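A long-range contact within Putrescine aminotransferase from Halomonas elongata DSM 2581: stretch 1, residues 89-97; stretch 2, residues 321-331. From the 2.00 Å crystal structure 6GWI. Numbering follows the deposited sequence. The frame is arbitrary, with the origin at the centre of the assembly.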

ATOM      1  N   THR B  89      12.809 -15.895  -0.414  1.00 21.35           N
ATOM      2  CA  THR B  89      13.314 -14.535  -0.307  1.00 22.80           C
ATOM      3  C   THR B  89      14.139 -14.261  -1.560  1.00 22.67           C
ATOM      4  O   THR B  89      14.203 -15.085  -2.477  1.00 23.17           O
ATOM      5  CB  THR B  89      14.129 -14.337   0.979  1.00 24.23           C
ATOM      6  OG1 THR B  89      14.409 -12.940   1.157  1.00 21.52           O
ATOM      7  CG2 THR B  89      15.443 -15.115   0.928  1.00 27.16           C
ATOM      8  N   HIS B  90      14.769 -13.093  -1.610  1.00 24.89           N
ATOM      9  CA  HIS B  90      15.668 -12.760  -2.705  1.00 28.93           C
ATOM     10  C   HIS B  90      16.769 -11.867  -2.169  1.00 20.08           C
ATOM     11  O   HIS B  90      16.640 -11.310  -1.068  1.00 22.36           O
ATOM     12  CB  HIS B  90      14.919 -12.088  -3.865  1.00 25.07           C
ATOM     13  CG  HIS B  90      13.972 -11.012  -3.436  1.00 29.21           C
ATOM     14  ND1 HIS B  90      14.399  -9.818  -2.899  1.00 32.76           N
ATOM     15  CD2 HIS B  90      12.620 -10.947  -3.470  1.00 37.20           C
ATOM     16  CE1 HIS B  90      13.352  -9.062  -2.622  1.00 34.72           C
ATOM     17  NE2 HIS B  90      12.259  -9.725  -2.955  1.00 26.60           N
ATOM     18  N   PRO B  91      17.875 -11.716  -2.897  1.00 27.65           N
ATOM     19  CA  PRO B  91      19.062 -11.034  -2.343  1.00 34.53           C
ATOM     20  C   PRO B  91      18.771  -9.610  -1.897  1.00 33.67           C
ATOM     21  O   PRO B  91      19.274  -9.180  -0.848  1.00 25.12           O
ATOM     22  CB  PRO B  91      20.067 -11.061  -3.506  1.00 31.08           C
ATOM     23  CG  PRO B  91      19.675 -12.252  -4.311  1.00 28.28           C
ATOM     24  CD  PRO B  91      18.169 -12.356  -4.198  1.00 33.56           C
ATOM     25  N   PRO B  92      18.000  -8.827  -2.663  1.00 26.57           N
ATOM     26  CA  PRO B  92      17.723  -7.452  -2.204  1.00 28.42           C
ATOM     27  C   PRO B  92      17.021  -7.400  -0.859  1.00 21.76           C
ATOM     28  O   PRO B  92      17.413  -6.611   0.010  1.00 21.31           O
ATOM     29  CB  PRO B  92      16.855  -6.877  -3.331  1.00 30.97           C
ATOM     30  CG  PRO B  92      17.275  -7.652  -4.544  1.00 36.50           C
ATOM     31  CD  PRO B  92      17.491  -9.054  -4.029  1.00 33.78           C
ATOM     32  N   ALA B  93      15.997  -8.231  -0.656  1.00 21.16           N
ATOM     33  CA  ALA B  93      15.316  -8.259   0.634  1.00 26.54           C
ATOM     34  C   ALA B  93      16.285  -8.600   1.758  1.00 24.62           C
ATOM     35  O   ALA B  93      16.313  -7.929   2.797  1.00 20.42           O
ATOM     36  CB  ALA B  93      14.173  -9.274   0.595  1.00 21.09           C
ATOM     37  N   VAL B  94      17.113  -9.625   1.554  1.00 19.38           N
ATOM     38  CA  VAL B  94      18.054 -10.040   2.591  1.00 19.79           C
ATOM     39  C   VAL B  94      18.976  -8.883   2.955  1.00 22.48           C
ATOM     40  O   VAL B  94      19.139  -8.533   4.130  1.00 22.64           O
ATOM     41  CB  VAL B  94      18.859 -11.267   2.122  1.00 25.26           C
ATOM     42  CG1 VAL B  94      19.904 -11.671   3.168  1.00 27.51           C
ATOM     43  CG2 VAL B  94      17.929 -12.425   1.807  1.00 31.07           C
ATOM     44  N   ARG B  95      19.596  -8.276   1.943  1.00 20.65           N
ATOM     45  CA  ARG B  95      20.579  -7.226   2.184  1.00 24.52           C
ATOM     46  C   ARG B  95      19.934  -5.970   2.761  1.00 21.32           C
ATOM     47  O   ARG B  95      20.516  -5.320   3.637  1.00 22.49           O
ATOM     48  CB  ARG B  95      21.317  -6.934   0.874  1.00 32.97           C
ATOM     49  CG  ARG B  95      22.175  -8.122   0.414  1.00 42.67           C
ATOM     50  CD  ARG B  95      22.932  -7.869  -0.884  1.00109.31           C
ATOM     51  NE  ARG B  95      22.026  -7.563  -1.990  1.00119.70           N
ATOM     52  CZ  ARG B  95      22.246  -7.878  -3.265  1.00101.53           C
ATOM     53  NH1 ARG B  95      23.345  -8.532  -3.622  1.00107.22           N
ATOM     54  NH2 ARG B  95      21.353  -7.544  -4.186  1.00 64.54           N
ATOM     55  N   LEU B  96      18.727  -5.618   2.308  1.00 20.83           N
ATOM     56  CA  LEU B  96      18.062  -4.431   2.841  1.00 22.60           C
ATOM     57  C   LEU B  96      17.680  -4.618   4.308  1.00 20.63           C
ATOM     58  O   LEU B  96      17.866  -3.707   5.124  1.00 23.78           O
ATOM     59  CB  LEU B  96      16.820  -4.102   2.011  1.00 22.54           C
ATOM     60  CG  LEU B  96      15.999  -2.910   2.509  1.00 21.27           C
ATOM     61  CD1 LEU B  96      16.835  -1.634   2.556  1.00 21.21           C
ATOM     62  CD2 LEU B  96      14.771  -2.713   1.642  1.00 20.80           C
ATOM     63  N   ALA B  97      17.127  -5.781   4.656  1.00 20.21           N
ATOM     64  CA  ALA B  97      16.781  -6.046   6.049  1.00 21.65           C
ATOM     65  C   ALA B  97      18.017  -6.003   6.941  1.00 21.69           C
ATOM     66  O   ALA B  97      17.963  -5.497   8.068  1.00 22.27           O
ATOM     67  CB  ALA B  97      16.077  -7.398   6.165  1.00 19.79           C
ATOM     68  N   SER B 321       5.317  -6.817  -0.951  1.00 13.97           N
ATOM     69  CA  SER B 321       6.204  -6.818   0.207  1.00 22.18           C
ATOM     70  C   SER B 321       7.597  -7.264  -0.212  1.00 23.96           C
ATOM     71  O   SER B 321       7.761  -8.342  -0.796  1.00 19.81           O
ATOM     72  CB  SER B 321       5.672  -7.744   1.298  1.00 24.29           C
ATOM     73  OG  SER B 321       4.480  -7.251   1.876  1.00 23.54           O
ATOM     74  N   GLY B 322       8.595  -6.438   0.082  1.00 19.23           N
ATOM     75  CA  GLY B 322       9.964  -6.776  -0.230  1.00 24.67           C
ATOM     76  C   GLY B 322      10.334  -6.660  -1.688  1.00 26.27           C
ATOM     77  O   GLY B 322      11.404  -7.142  -2.072  1.00 21.11           O
ATOM     78  N   HIS B 323       9.487  -6.039  -2.511  1.00 21.26           N
ATOM     79  CA  HIS B 323       9.705  -5.977  -3.953  1.00 28.15           C
ATOM     80  C   HIS B 323      11.184  -5.820  -4.277  1.00 24.82           C
ATOM     81  O   HIS B 323      11.799  -4.824  -3.877  1.00 19.58           O
ATOM     82  CB  HIS B 323       8.920  -4.818  -4.566  1.00 27.38           C
ATOM     83  CG  HIS B 323       8.876  -4.851  -6.060  1.00 25.43           C
ATOM     84  ND1 HIS B 323       9.967  -4.535  -6.843  1.00 19.21           N
ATOM     85  CD2 HIS B 323       7.882  -5.181  -6.916  1.00 24.99           C
ATOM     86  CE1 HIS B 323       9.642  -4.662  -8.117  1.00 25.06           C
ATOM     87  NE2 HIS B 323       8.382  -5.052  -8.189  1.00 22.58           N
ATOM     88  N   PRO B 324      11.794  -6.766  -4.999  1.00 22.32           N
ATOM     89  CA  PRO B 324      13.264  -6.761  -5.093  1.00 17.69           C
ATOM     90  C   PRO B 324      13.835  -5.524  -5.764  1.00 20.56           C
ATOM     91  O   PRO B 324      14.917  -5.070  -5.374  1.00 22.86           O
ATOM     92  CB  PRO B 324      13.568  -8.035  -5.897  1.00 27.90           C
ATOM     93  CG  PRO B 324      12.308  -8.319  -6.654  1.00 21.09           C
ATOM     94  CD  PRO B 324      11.191  -7.869  -5.772  1.00 22.56           C
ATOM     95  N   THR B 325      13.146  -4.949  -6.752  1.00 19.72           N
ATOM     96  CA  THR B 325      13.661  -3.733  -7.377  1.00 24.59           C
ATOM     97  C   THR B 325      13.555  -2.543  -6.430  1.00 22.26           C
ATOM     98  O   THR B 325      14.487  -1.737  -6.329  1.00 22.70           O
ATOM     99  CB  THR B 325      12.922  -3.455  -8.686  1.00 25.22           C
ATOM    100  OG1 THR B 325      13.113  -4.558  -9.583  1.00 22.27           O
ATOM    101  CG2 THR B 325      13.446  -2.181  -9.348  1.00 19.96           C
ATOM    102  N   CYS B 326      12.425  -2.412  -5.730  1.00 21.70           N
ATOM    103  CA  CYS B 326      12.289  -1.342  -4.748  1.00 15.55           C
ATOM    104  C   CYS B 326      13.286  -1.510  -3.608  1.00 20.55           C
ATOM    105  O   CYS B 326      13.866  -0.528  -3.128  1.00 22.44           O
ATOM    106  CB  CYS B 326      10.861  -1.312  -4.207  1.00 21.42           C
ATOM    107  SG  CYS B 326       9.596  -1.098  -5.482  1.00 22.92           S
ATOM    108  N   ALA B 327      13.490  -2.751  -3.151  1.00 23.90           N
ATOM    109  CA  ALA B 327      14.456  -3.008  -2.088  1.00 24.97           C
ATOM    110  C   ALA B 327      15.876  -2.692  -2.538  1.00 23.09           C
ATOM    111  O   ALA B 327      16.679  -2.165  -1.758  1.00 22.29           O
ATOM    112  CB  ALA B 327      14.360  -4.463  -1.628  1.00 25.46           C
ATOM    113  N   ALA B 328      16.221  -3.053  -3.777  1.00 24.18           N
ATOM    114  CA  ALA B 328      17.537  -2.720  -4.313  1.00 24.93           C
ATOM    115  C   ALA B 328      17.779  -1.214  -4.295  1.00 33.65           C
ATOM    116  O   ALA B 328      18.882  -0.756  -3.971  1.00 24.52           O
ATOM    117  CB  ALA B 328      17.669  -3.265  -5.736  1.00 27.52           C
ATOM    118  N   VAL B 329      16.763  -0.428  -4.658  1.00 26.15           N
ATOM    119  CA  VAL B 329      16.898   1.026  -4.650  1.00 21.24           C
ATOM    120  C   VAL B 329      17.008   1.554  -3.227  1.00 20.13           C
ATOM    121  O   VAL B 329      17.825   2.438  -2.941  1.00 22.07           O
ATOM    122  CB  VAL B 329      15.713   1.661  -5.403  1.00 24.47           C
ATOM    123  CG1 VAL B 329      15.586   3.141  -5.081  1.00 17.90           C
ATOM    124  CG2 VAL B 329      15.896   1.474  -6.891  1.00 28.04           C
ATOM    125  N   ALA B 330      16.167   1.056  -2.320  1.00 22.07           N
ATOM    126  CA  ALA B 330      16.245   1.483  -0.927  1.00 17.26           C
ATOM    127  C   ALA B 330      17.612   1.164  -0.332  1.00 19.73           C
ATOM    128  O   ALA B 330      18.204   1.996   0.369  1.00 21.20           O
ATOM    129  CB  ALA B 330      15.133   0.817  -0.118  1.00 21.63           C
ATOM    130  N   LEU B 331      18.120  -0.040  -0.585  1.00 23.26           N
ATOM    131  CA  LEU B 331      19.436  -0.413  -0.081  1.00 18.83           C
ATOM    132  C   LEU B 331      20.502   0.566  -0.558  1.00 20.81           C
ATOM    133  O   LEU B 331      21.348   1.013   0.224  1.00 23.98           O
ATOM    134  CB  LEU B 331      19.781  -1.833  -0.525  1.00 22.73           C
ATOM    135  CG  LEU B 331      21.175  -2.339  -0.142  1.00 28.46           C
ATOM    136  CD1 LEU B 331      21.351  -2.390   1.372  1.00 33.02           C
ATOM    137  CD2 LEU B 331      21.427  -3.706  -0.764  1.00 27.14           C
TER
HETATM  138  O   HOH W   1       9.335  -9.268  -2.869  1.00 18.99           O

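Two helix starts, more than 200 residues apart in sequence, pack side by side. Helix 91-97 and helix 324-331 run in roughly the same direction, with 35° between their axes. Their closest approach is 8.1 Å, a short spacing that goes with the small residues between them. The CA atoms of Pro 92 and Ala 328 lie 5.2 Å apart, as do those of Leu 96 and Leu 331. Each helix is preceded by a histidine at the N-cap position. His 323 points away from the contact and caps its own helix: its ND1 accepts weak hydrogen bonds from Thr 325 N (3.2 Å) and Cys 326 N (3.4 Å).

His 90 points toward the other stretch instead. Pro 324 CB lies over one face of its ring, 3.5 Å from the centroid, in a CH-pi contact. Gly 322 O sits at the ring edge. Water 1 links the stretches here: it hydrogen-bonds to His 90 NE2 (3.0 Å) and donates to Ser 321 O (2.8 Å). Gly 322 has a positive phi, which favours glycine.

The rest of the contact is mainly apolar. Pro 92 suits the first turn of its helix, where its nitrogen needs no hydrogen-bond partner. Its CB lies 3.9 Å from Ala 327 CB, and its CG lies 4.0 Å from Pro 324 CB. Ala 327 points toward stretch 1, and its single methyl fits between Pro 92 and Leu 96. Leu 96 CD2 is 3.7 Å from Ala 327 CB and 4.0 Å from Ala 330 CB. Its CD1 reaches Leu 331 CB at 4.3 Å. Leu 331 CD2 also packs 3.6 Å from Arg 95 CB, at the exposed margin. The Arg 95 side chain is poorly ordered. Together the stretches bury 456 Å², counting both sides.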